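Local coordinates for protein cellulosomal scaffoldin (Acetivibrio cellulolyticus, PDB 4WI0) that probably takes part in cellulose degradation as a cellulosomal scaffoldin with predicted endoglucanase activity, this piece being its X-module and calcium-binding dockerin, at residues G1-V13 against D77-A91. The protein carries 1 engineered substitution. Numbering follows the deposited sequence.
Sequences GTTVSGYINPDFV and DKELSTSASPILMWA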
loop_
_atom_site.group_PDB
_atom_site.type_symbol
_atom_site.label_atom_id
_atom_site.label_comp_id
_atom_site.label_asym_id
_atom_site.label_seq_id
_atom_site.Cartn_x
_atom_site.Cartn_y
_atom_site.Cartn_z
ATOM N N GLY B 1 35.872 -16.467 19.965
ATOM C CA GLY B 1 36.288 -15.039 20.051
ATOM C C GLY B 1 35.222 -14.141 20.655
ATOM O O GLY B 1 35.059 -14.090 21.873
ATOM N N THR B 2 34.482 -13.445 19.796
ATOM C CA THR B 2 33.537 -12.422 20.232
ATOM C C THR B 2 32.117 -12.717 19.753
ATOM O O THR B 2 31.903 -13.561 18.885
ATOM C CB THR B 2 33.948 -11.023 19.713
ATOM O OG1 THR B 2 33.708 -10.932 18.303
ATOM C CG2 THR B 2 35.426 -10.745 19.995
ATOM N N THR B 3 31.155 -12.005 20.333
ATOM C CA THR B 3 29.766 -12.078 19.908
ATOM C C THR B 3 29.371 -10.791 19.189
ATOM O O THR B 3 29.502 -9.699 19.746
ATOM C CB THR B 3 28.821 -12.278 21.109
ATOM O OG1 THR B 3 29.229 -13.430 21.854
ATOM C CG2 THR B 3 27.384 -12.467 20.643
ATOM N N VAL B 4 28.890 -10.925 17.955
ATOM C CA VAL B 4 28.306 -9.810 17.215
ATOM C C VAL B 4 26.776 -9.956 17.285
ATOM O O VAL B 4 26.236 -10.988 16.894
ATOM C CB VAL B 4 28.807 -9.787 15.752
ATOM C CG1 VAL B 4 28.241 -8.599 14.993
ATOM C CG2 VAL B 4 30.325 -9.742 15.709
ATOM N N SER B 5 26.094 -8.935 17.802
ATOM C CA SER B 5 24.634 -8.952 17.947
ATOM C C SER B 5 23.959 -7.665 17.433
ATOM O O SER B 5 24.622 -6.682 17.103
ATOM C CB SER B 5 24.273 -9.176 19.420
ATOM O OG SER B 5 24.791 -8.131 20.227
ATOM N N GLY B 6 22.633 -7.673 17.378
ATOM C CA GLY B 6 21.875 -6.486 16.990
ATOM C C GLY B 6 20.418 -6.746 16.658
ATOM O O GLY B 6 19.902 -7.844 16.885
ATOM N N TYR B 7 19.766 -5.721 16.116
ATOM C CA TYR B 7 18.346 -5.767 15.774
ATOM C C TYR B 7 18.095 -5.345 14.328
ATOM O O TYR B 7 18.637 -4.345 13.873
ATOM C CB TYR B 7 17.562 -4.848 16.714
ATOM C CG TYR B 7 17.459 -5.393 18.108
ATOM C CD1 TYR B 7 18.473 -5.177 19.038
ATOM C CD2 TYR B 7 16.360 -6.153 18.499
ATOM C CE1 TYR B 7 18.383 -5.688 20.326
ATOM C CE2 TYR B 7 16.266 -6.668 19.783
ATOM C CZ TYR B 7 17.280 -6.430 20.689
ATOM O OH TYR B 7 17.190 -6.945 21.966
ATOM N N ILE B 8 17.289 -6.134 13.620
ATOM C CA ILE B 8 16.821 -5.814 12.271
ATOM C C ILE B 8 15.304 -5.585 12.360
ATOM O O ILE B 8 14.609 -6.363 13.010
ATOM C CB ILE B 8 17.076 -6.980 11.270
ATOM C CG1 ILE B 8 18.512 -7.535 11.351
ATOM C CG2 ILE B 8 16.723 -6.560 9.850
ATOM C CD1 ILE B 8 19.606 -6.613 10.860
ATOM N N ASN B 9 14.807 -4.523 11.719
ATOM C CA ASN B 9 13.371 -4.246 11.588
ATOM C C ASN B 9 13.041 -3.951 10.117
ATOM O O ASN B 9 13.834 -3.320 9.429
ATOM C CB ASN B 9 12.991 -2.981 12.374
ATOM C CG ASN B 9 12.683 -3.216 13.849
ATOM O OD1 ASN B 9 12.205 -2.292 14.503
ATOM N ND2 ASN B 9 12.966 -4.400 14.391
ATOM N N PRO B 10 11.855 -4.368 9.640
ATOM C CA PRO B 10 11.453 -3.922 8.294
ATOM C C PRO B 10 11.076 -2.444 8.319
ATOM O O PRO B 10 10.604 -1.957 9.359
ATOM C CB PRO B 10 10.231 -4.790 7.991
ATOM C CG PRO B 10 9.666 -5.113 9.328
ATOM C CD PRO B 10 10.827 -5.215 10.272
ATOM N N ASP B 11 11.287 -1.729 7.211
ATOM C CA ASP B 11 10.932 -0.309 7.143
ATOM C C ASP B 11 9.449 -0.088 6.779
ATOM O O ASP B 11 9.116 0.405 5.694
ATOM C CB ASP B 11 11.857 0.451 6.174
ATOM C CG ASP B 11 11.634 1.948 6.212
ATOM O OD1 ASP B 11 11.029 2.447 7.183
ATOM O OD2 ASP B 11 12.054 2.639 5.269
ATOM N N PHE B 12 8.568 -0.459 7.704
ATOM C CA PHE B 12 7.141 -0.126 7.629
ATOM C C PHE B 12 6.496 -0.374 8.994
ATOM O O PHE B 12 7.021 -1.141 9.818
ATOM C CB PHE B 12 6.397 -0.896 6.510
ATOM C CG PHE B 12 6.497 -2.406 6.604
ATOM C CD1 PHE B 12 5.735 -3.123 7.525
ATOM C CD2 PHE B 12 7.312 -3.112 5.737
ATOM C CE1 PHE B 12 5.822 -4.501 7.597
ATOM C CE2 PHE B 12 7.397 -4.491 5.803
ATOM C CZ PHE B 12 6.657 -5.188 6.733
ATOM N N VAL B 13 5.369 0.286 9.228
ATOM C CA VAL B 13 4.698 0.228 10.529
ATOM C C VAL B 13 4.032 -1.136 10.745
ATOM O O VAL B 13 3.430 -1.686 9.826
ATOM C CB VAL B 13 3.685 1.391 10.706
ATOM C CG1 VAL B 13 4.384 2.737 10.533
ATOM C CG2 VAL B 13 2.513 1.279 9.739
ATOM N N ASP B 77 33.174 -7.997 22.005
ATOM C CA ASP B 77 31.726 -8.113 21.822
ATOM C C ASP B 77 31.194 -6.791 21.273
ATOM O O ASP B 77 31.545 -5.731 21.787
ATOM C CB ASP B 77 31.030 -8.444 23.144
ATOM C CG ASP B 77 31.283 -9.866 23.606
ATOM O OD1 ASP B 77 31.826 -10.686 22.833
ATOM O OD2 ASP B 77 30.923 -10.172 24.760
ATOM N N LYS B 78 30.363 -6.857 20.230
ATOM C CA LYS B 78 29.885 -5.661 19.544
ATOM C C LYS B 78 28.401 -5.737 19.216
ATOM O O LYS B 78 27.936 -6.714 18.619
ATOM C CB LYS B 78 30.657 -5.449 18.240
ATOM C CG LYS B 78 30.233 -4.203 17.470
ATOM C CD LYS B 78 31.006 -4.068 16.171
ATOM C CE LYS B 78 30.799 -2.701 15.532
ATOM N NZ LYS B 78 31.699 -1.681 16.132
ATOM N N GLU B 79 27.682 -4.674 19.574
ATOM C CA GLU B 79 26.276 -4.516 19.215
ATOM C C GLU B 79 26.160 -3.611 17.984
ATOM O O GLU B 79 26.472 -2.429 18.051
ATOM C CB GLU B 79 25.501 -3.935 20.409
ATOM C CG GLU B 79 24.009 -4.180 20.352
ATOM C CD GLU B 79 23.293 -3.906 21.668
ATOM O OE1 GLU B 79 23.640 -2.921 22.365
ATOM O OE2 GLU B 79 22.371 -4.687 21.998
ATOM N N LEU B 80 25.732 -4.174 16.859
ATOM C CA LEU B 80 25.606 -3.421 15.613
ATOM C C LEU B 80 24.471 -2.426 15.638
ATOM O O LEU B 80 24.541 -1.405 14.971
ATOM C CB LEU B 80 25.385 -4.355 14.432
ATOM C CG LEU B 80 26.472 -5.402 14.197
ATOM C CD1 LEU B 80 26.312 -5.978 12.799
ATOM C CD2 LEU B 80 27.868 -4.810 14.384
ATOM N N SER B 81 23.422 -2.730 16.402
ATOM C CA SER B 81 22.246 -1.880 16.458
ATOM C C SER B 81 21.492 -2.169 17.755
ATOM O O SER B 81 21.843 -3.101 18.467
ATOM C CB SER B 81 21.352 -2.145 15.251
ATOM O OG SER B 81 21.049 -3.525 15.125
ATOM N N THR B 82 20.467 -1.377 18.045
ATOM C CA THR B 82 19.676 -1.539 19.274
ATOM C C THR B 82 18.195 -1.678 18.924
ATOM O O THR B 82 17.798 -1.453 17.778
ATOM C CB THR B 82 19.854 -0.341 20.215
ATOM O OG1 THR B 82 19.335 0.845 19.595
ATOM C CG2 THR B 82 21.339 -0.136 20.570
ATOM N N SER B 83 17.376 -2.044 19.908
ATOM C CA SER B 83 15.939 -2.203 19.663
ATOM C C SER B 83 15.257 -0.875 19.316
ATOM O O SER B 83 14.340 -0.851 18.499
ATOM C CB SER B 83 15.243 -2.865 20.857
ATOM O OG SER B 83 15.646 -2.254 22.052
ATOM N N ALA B 84 15.707 0.218 19.930
ATOM C CA ALA B 84 15.176 1.554 19.633
ATOM C C ALA B 84 15.749 2.141 18.330
ATOM O O ALA B 84 15.108 2.977 17.689
ATOM C CB ALA B 84 15.436 2.500 20.796
ATOM N N SER B 85 16.943 1.700 17.943
ATOM C CA SER B 85 17.574 2.156 16.703
ATOM C C SER B 85 18.084 0.947 15.900
ATOM O O SER B 85 19.281 0.699 15.831
ATOM C CB SER B 85 18.702 3.136 17.035
ATOM O OG SER B 85 19.366 3.585 15.867
ATOM N N PRO B 86 17.163 0.169 15.312
ATOM C CA PRO B 86 17.539 -1.023 14.562
ATOM C C PRO B 86 18.080 -0.695 13.179
ATOM O O PRO B 86 17.949 0.432 12.714
ATOM C CB PRO B 86 16.214 -1.763 14.391
ATOM C CG PRO B 86 15.198 -0.680 14.397
ATOM C CD PRO B 86 15.701 0.326 15.389
ATOM N N ILE B 87 18.658 -1.698 12.539
ATOM C CA ILE B 87 18.970 -1.634 11.109
ATOM C C ILE B 87 17.659 -1.890 10.356
ATOM O O ILE B 87 16.966 -2.880 10.609
ATOM C CB ILE B 87 20.037 -2.672 10.734
ATOM C CG1 ILE B 87 21.347 -2.344 11.450
ATOM C CG2 ILE B 87 20.255 -2.737 9.228
ATOM C CD1 ILE B 87 22.275 -3.535 11.567
ATOM N N LEU B 88 17.313 -0.978 9.458
ATOM C CA LEU B 88 16.105 -1.113 8.671
ATOM C C LEU B 88 16.379 -1.855 7.368
ATOM O O LEU B 88 17.437 -1.688 6.768
ATOM C CB LEU B 88 15.495 0.261 8.412
ATOM C CG LEU B 88 15.024 0.981 9.684
ATOM C CD1 LEU B 88 14.272 2.248 9.327
ATOM C CD2 LEU B 88 14.159 0.090 10.556
ATOM N N MET B 89 15.428 -2.707 6.974
ATOM C CA MET B 89 15.459 -3.423 5.693
ATOM C C MET B 89 14.238 -3.037 4.843
ATOM O O MET B 89 13.110 -2.952 5.361
ATOM C CB MET B 89 15.474 -4.933 5.922
ATOM C CG MET B 89 16.777 -5.459 6.514
ATOM S SD MET B 89 18.156 -5.336 5.351
ATOM C CE MET B 89 17.670 -6.616 4.203
ATOM N N TRP B 90 14.463 -2.806 3.545
ATOM C CA TRP B 90 13.389 -2.316 2.655
ATOM C C TRP B 90 12.702 -3.447 1.892
ATOM O O TRP B 90 13.321 -4.119 1.048
ATOM C CB TRP B 90 13.926 -1.286 1.655
ATOM C CG TRP B 90 14.670 -0.135 2.284
ATOM C CD1 TRP B 90 14.626 0.261 3.591
ATOM C CD2 TRP B 90 15.545 0.779 1.616
ATOM N NE1 TRP B 90 15.427 1.358 3.776
ATOM C CE2 TRP B 90 16.004 1.697 2.580
ATOM C CE3 TRP B 90 15.989 0.908 0.295
ATOM C CZ2 TRP B 90 16.884 2.733 2.268
ATOM C CZ3 TRP B 90 16.865 1.937 -0.017
ATOM C CH2 TRP B 90 17.302 2.834 0.965
ATOM N N ALA B 91 11.425 -3.667 2.197
ATOM C CA ALA B 91 10.624 -4.661 1.497
ATOM C C ALA B 91 10.323 -4.211 0.069
ATOM O O ALA B 91 10.247 -3.019 -0.212
ATOM C CB ALA B 91 9.313 -4.894 2.233
HETATM O O HOH W 1 23.215 -7.523 22.028
HETATM O O HOH W 2 10.097 -1.108 3.582
#
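The Tyr7 ring has Ser83 over one face, a CH-pi contact with Ser83 CB 4.0 Å from the ring centroid and 7° off the normal, while Ser81 O lies at its edge, in plane. The Phe12 ring carries Pro10 CG over one face and meets Ala91 CB at its edge (Phe12 CE2 to Ala91 CB 4.1 Å). Asn9 OD1 approaches Pro86 CG to 3.4 Å, the side chains crossing at a slant; Asn9 ND2 hydrogen-bonds Ile8 O from above the carbonyl plane, which fixes the amide's rotation. Parallel pairing is documented twice: Thr3 O, Ser5 N and Ser5 O bond Lys78 N, Lys78 O and Leu80 N, and the ladder resumes from Tyr7 O to Ile87 N through Asp11 N to Met89 O. Between the two runs 82-85 loops out, and Ser81 OG takes over the backbone's part, accepting from Tyr7 N at 2.7 Å. Asp77 OD1 likewise accepts a hydrogen bond from Thr3 N, 2.9 Å, from 39° above the carboxylate plane. Ile8 CG2 packs on Met89 CG at 3.5 Å, and Val4 CG1 on Leu80 CG at 3.7 Å. In this X-module sheet, strand 2-10 is central, antiparallel to 44-50 on its other side; Leu80 and Met89 reach strands 53-60 and 67-74 of the second sheet, and Asp11 OD2 hydrogen-bonds His148 NE2, just past helix 139-146 of the dockerin.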